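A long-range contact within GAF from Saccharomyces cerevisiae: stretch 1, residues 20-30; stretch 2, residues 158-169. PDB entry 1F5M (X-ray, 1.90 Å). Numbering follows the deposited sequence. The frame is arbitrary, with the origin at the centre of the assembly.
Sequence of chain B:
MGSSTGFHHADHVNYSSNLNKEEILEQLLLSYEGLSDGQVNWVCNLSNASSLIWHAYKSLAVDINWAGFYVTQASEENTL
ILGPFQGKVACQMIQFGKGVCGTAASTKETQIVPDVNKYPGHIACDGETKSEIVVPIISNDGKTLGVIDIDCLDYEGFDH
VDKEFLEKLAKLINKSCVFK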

# COMPACT_ATOMS: atom_id res chain seq x y z
N ASN B 20 6.79 -21.30 13.07
CA ASN B 20 6.99 -20.51 14.29
C ASN B 20 7.48 -19.12 13.91
O ASN B 20 8.01 -18.92 12.82
CB ASN B 20 8.01 -21.20 15.19
CG ASN B 20 9.35 -21.45 14.49
OD1 ASN B 20 9.85 -22.57 14.50
ND2 ASN B 20 9.93 -20.41 13.90
N LYS B 21 7.33 -18.16 14.82
CA LYS B 21 7.71 -16.79 14.55
C LYS B 21 9.11 -16.55 13.95
O LYS B 21 9.26 -15.75 13.02
CB LYS B 21 7.51 -15.95 15.83
CG LYS B 21 7.68 -14.44 15.63
CD LYS B 21 7.22 -13.69 16.85
CE LYS B 21 7.23 -12.19 16.62
NZ LYS B 21 6.64 -11.47 17.80
N GLU B 22 10.15 -17.23 14.46
CA GLU B 22 11.47 -17.02 13.88
C GLU B 22 11.49 -17.40 12.41
O GLU B 22 12.09 -16.70 11.60
CB GLU B 22 12.54 -17.81 14.65
CG GLU B 22 12.51 -17.57 16.20
CD GLU B 22 12.37 -16.07 16.60
OE1 GLU B 22 13.33 -15.30 16.34
OE2 GLU B 22 11.31 -15.68 17.20
N GLU B 23 10.84 -18.50 12.06
CA GLU B 23 10.81 -18.95 10.65
C GLU B 23 10.12 -17.92 9.76
O GLU B 23 10.59 -17.60 8.66
CB GLU B 23 10.01 -20.26 10.49
CG GLU B 23 10.63 -21.50 11.10
CD GLU B 23 9.85 -22.76 10.70
OE1 GLU B 23 8.64 -22.84 11.03
OE2 GLU B 23 10.46 -23.66 10.07
N ILE B 24 8.95 -17.45 10.22
CA ILE B 24 8.16 -16.49 9.49
C ILE B 24 8.92 -15.18 9.24
O ILE B 24 8.93 -14.64 8.14
CB ILE B 24 6.84 -16.21 10.25
CG1 ILE B 24 5.99 -17.48 10.27
CG2 ILE B 24 6.09 -15.05 9.62
CD1 ILE B 24 4.67 -17.31 10.97
N LEU B 25 9.59 -14.68 10.25
CA LEU B 25 10.30 -13.43 10.08
C LEU B 25 11.57 -13.61 9.26
O LEU B 25 12.00 -12.70 8.51
CB LEU B 25 10.63 -12.83 11.46
CG LEU B 25 9.39 -12.59 12.34
CD1 LEU B 25 9.79 -11.90 13.64
CD2 LEU B 25 8.40 -11.75 11.58
N GLU B 26 12.19 -14.77 9.39
CA GLU B 26 13.40 -14.98 8.62
C GLU B 26 13.00 -15.11 7.15
O GLU B 26 13.70 -14.62 6.27
CB GLU B 26 14.15 -16.24 9.10
CG GLU B 26 15.51 -16.37 8.43
CD GLU B 26 16.23 -15.01 8.25
OE1 GLU B 26 16.57 -14.36 9.31
OE2 GLU B 26 16.43 -14.62 7.04
N GLN B 27 11.86 -15.74 6.90
CA GLN B 27 11.37 -15.89 5.52
C GLN B 27 10.99 -14.55 4.93
O GLN B 27 11.04 -14.36 3.72
CB GLN B 27 10.12 -16.77 5.48
CG GLN B 27 10.40 -18.20 5.04
CD GLN B 27 9.19 -19.11 5.20
OE1 GLN B 27 8.06 -18.74 4.80
NE2 GLN B 27 9.41 -20.31 5.78
N LEU B 28 10.56 -13.63 5.79
CA LEU B 28 10.17 -12.32 5.30
C LEU B 28 11.41 -11.58 4.85
O LEU B 28 11.40 -11.00 3.77
CB LEU B 28 9.44 -11.51 6.39
CG LEU B 28 8.93 -10.12 5.97
CD1 LEU B 28 7.75 -9.79 6.81
CD2 LEU B 28 10.00 -9.05 6.12
N LEU B 29 12.47 -11.61 5.65
CA LEU B 29 13.72 -10.92 5.28
C LEU B 29 14.23 -11.46 3.93
O LEU B 29 14.68 -10.67 3.07
CB LEU B 29 14.79 -11.11 6.37
CG LEU B 29 14.52 -10.45 7.74
CD1 LEU B 29 15.68 -10.79 8.67
CD2 LEU B 29 14.33 -8.90 7.64
N LEU B 30 14.15 -12.79 3.75
CA LEU B 30 14.60 -13.42 2.49
C LEU B 30 13.68 -13.02 1.33
O LEU B 30 14.16 -12.77 0.23
CB LEU B 30 14.61 -14.95 2.62
CG LEU B 30 15.66 -15.46 3.60
CD1 LEU B 30 15.58 -16.98 3.71
CD2 LEU B 30 17.05 -15.01 3.12
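Stretch 2 (158-169) FDHVDKEFLEKL

Two nearly parallel helices, far apart in the sequence, pack side by side through an apolar seam centred on Phe165, with a salt bridge near their N-terminal ends. Stretch 2 begins with Phe158 and Asp159 in an extended conformation. It turns into a helix at His160, and this helix runs through Leu169 and beyond. The helix of stretch 1 starts at Lys21 and also continues past its last listed residue. The N-to-C directions differ by 9°, and the axes approach to 10.5 Å. Because the helices run the same way, the register advances in step: Glu22 lies across from Val161, Leu25 from Phe165 and Leu29 from Leu169. Glu22 CA is 8.8 Å from Val161 CA, Leu25 CA is 6.8 Å from Phe165 CA, and Leu29 CA is 6.3 Å from Leu169 CA, so the backbones draw closer along the seam.

Asp159 caps the second helix. Its OD2 accepts a hydrogen bond from Val161 N at 2.8 Å and a weak one from Asp162 N at 3.4 Å. In return, Asp159 N donates to Asp162 OD2 at 2.9 Å. The other carboxylate oxygen of Asp162 faces stretch 1: Lys21 NZ donates to Asp162 OD1 at 2.9 Å, within a salt bridge. Lys21 reaches it with a fully extended side chain, all four chi angles t. Its NZ is 4.1 Å from Asp159 OD1, too far for a salt bridge, but water 1 links the two, at 2.6 Å from Lys21 NZ and 2.5 Å from Asp159 OD1.

Phe165 is the main knob. It has the largest area covered by the other stretch, 118 Å², and sits among Glu22, Leu25, Glu26 and Leu29. Leu25 CB lies over one face of its ring, 3.3 Å from the centroid and 8° off the normal, a CH-pi contact. Leu25 CD1 is also very close to Phe165 CD1, at 3.1 Å. Around the ring edge are Glu22 OE1, 3.3 Å from Phe165 CE1; Glu26 OE1, 3.8 Å from Phe165 CE2; and Leu29 CD1, 3.7 Å from Phe165 CD2.

Val161 extends the apolar seam toward the N-terminal end, with CG1 4.0 Å from Leu25 CD1. At the other end, Leu29 CD2 is 3.9 Å from Leu169 CB, and Leu28 CD2 is 4.1 Å from Leu169 CD2. The aliphatic part of Lys168 also packs here, with CD 3.8 Å from Leu29 CD1. Its NZ holds water 2 at 2.7 Å. Together the two stretches bury 527 Å².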

# COMPACT_ATOMS: atom_id res chain seq x y z
N PHE B 158 3.39 -5.95 20.68
CA PHE B 158 4.79 -6.09 20.22
C PHE B 158 5.87 -6.21 21.30
O PHE B 158 5.70 -5.75 22.44
CB PHE B 158 5.13 -4.90 19.33
CG PHE B 158 4.13 -4.66 18.26
CD1 PHE B 158 3.17 -3.66 18.40
CD2 PHE B 158 4.12 -5.46 17.12
CE1 PHE B 158 2.19 -3.46 17.40
CE2 PHE B 158 3.16 -5.28 16.12
CZ PHE B 158 2.18 -4.27 16.26
N ASP B 159 7.02 -6.79 20.93
CA ASP B 159 8.11 -6.97 21.89
C ASP B 159 9.46 -6.78 21.17
O ASP B 159 9.49 -6.47 19.97
CB ASP B 159 8.01 -8.35 22.53
CG ASP B 159 8.14 -9.47 21.52
OD1 ASP B 159 7.46 -10.52 21.68
OD2 ASP B 159 8.93 -9.33 20.59
N HIS B 160 10.56 -6.98 21.88
CA HIS B 160 11.85 -6.75 21.24
C HIS B 160 12.31 -7.71 20.13
O HIS B 160 13.32 -7.45 19.49
CB HIS B 160 12.94 -6.58 22.30
CG HIS B 160 12.85 -5.27 23.00
ND1 HIS B 160 11.89 -5.00 23.95
CD2 HIS B 160 13.52 -4.11 22.80
CE1 HIS B 160 11.97 -3.72 24.30
NE2 HIS B 160 12.95 -3.16 23.61
N VAL B 161 11.61 -8.83 19.94
CA VAL B 161 11.94 -9.72 18.83
C VAL B 161 11.42 -9.01 17.57
O VAL B 161 12.01 -9.10 16.51
CB VAL B 161 11.20 -11.09 18.93
CG1 VAL B 161 10.95 -11.68 17.49
CG2 VAL B 161 12.05 -12.07 19.75
N ASP B 162 10.30 -8.30 17.69
CA ASP B 162 9.74 -7.56 16.56
C ASP B 162 10.71 -6.44 16.18
O ASP B 162 10.96 -6.18 15.01
CB ASP B 162 8.40 -6.95 16.96
CG ASP B 162 7.37 -8.01 17.27
OD1 ASP B 162 7.31 -8.96 16.48
OD2 ASP B 162 6.65 -7.88 18.29
N LYS B 163 11.25 -5.78 17.19
CA LYS B 163 12.22 -4.70 16.98
C LYS B 163 13.47 -5.22 16.29
O LYS B 163 14.05 -4.55 15.41
CB LYS B 163 12.65 -4.08 18.32
CG LYS B 163 13.86 -3.09 18.14
CD LYS B 163 14.40 -2.56 19.48
CE LYS B 163 15.73 -1.83 19.29
NZ LYS B 163 16.16 -1.28 20.60
N GLU B 164 13.92 -6.40 16.74
CA GLU B 164 15.13 -6.97 16.21
C GLU B 164 14.94 -7.27 14.73
O GLU B 164 15.79 -6.87 13.92
CB GLU B 164 15.52 -8.25 16.96
CG GLU B 164 16.85 -8.80 16.53
CD GLU B 164 17.37 -9.89 17.45
OE1 GLU B 164 18.57 -9.83 17.76
OE2 GLU B 164 16.60 -10.81 17.87
N PHE B 165 13.87 -7.95 14.38
CA PHE B 165 13.64 -8.25 12.95
C PHE B 165 13.31 -7.01 12.13
O PHE B 165 13.74 -6.90 10.97
CB PHE B 165 12.53 -9.30 12.75
CG PHE B 165 13.05 -10.75 12.81
CD1 PHE B 165 12.86 -11.54 13.97
CD2 PHE B 165 13.75 -11.32 11.73
CE1 PHE B 165 13.36 -12.87 14.05
CE2 PHE B 165 14.28 -12.66 11.79
CZ PHE B 165 14.08 -13.43 12.95
N LEU B 166 12.57 -6.06 12.69
CA LEU B 166 12.24 -4.90 11.88
C LEU B 166 13.45 -4.01 11.68
O LEU B 166 13.54 -3.30 10.67
CB LEU B 166 11.10 -4.10 12.48
CG LEU B 166 9.75 -4.79 12.49
CD1 LEU B 166 8.74 -3.95 13.31
CD2 LEU B 166 9.24 -4.95 11.07
N GLU B 167 14.39 -4.00 12.64
CA GLU B 167 15.58 -3.17 12.44
C GLU B 167 16.46 -3.82 11.39
O GLU B 167 17.21 -3.13 10.73
CB GLU B 167 16.35 -2.93 13.76
CG GLU B 167 15.58 -1.97 14.69
CD GLU B 167 16.39 -1.41 15.85
OE1 GLU B 167 17.41 -2.03 16.21
OE2 GLU B 167 16.00 -0.34 16.40
N LYS B 168 16.39 -5.14 11.21
CA LYS B 168 17.20 -5.78 10.18
C LYS B 168 16.59 -5.41 8.83
O LYS B 168 17.30 -5.13 7.85
CB LYS B 168 17.15 -7.29 10.29
CG LYS B 168 18.04 -7.89 11.37
CD LYS B 168 17.69 -9.38 11.59
CE LYS B 168 18.60 -9.97 12.66
NZ LYS B 168 18.25 -11.38 13.00
N LEU B 169 15.26 -5.39 8.81
CA LEU B 169 14.51 -5.07 7.60
C LEU B 169 14.77 -3.64 7.15
O LEU B 169 14.85 -3.37 5.96
CB LEU B 169 13.00 -5.26 7.82
CG LEU B 169 12.10 -4.92 6.61
CD1 LEU B 169 12.47 -5.83 5.41
CD2 LEU B 169 10.63 -5.13 6.99
O HOH W 1 7.72 -12.28 19.97
O HOH W 2 19.15 -12.56 10.74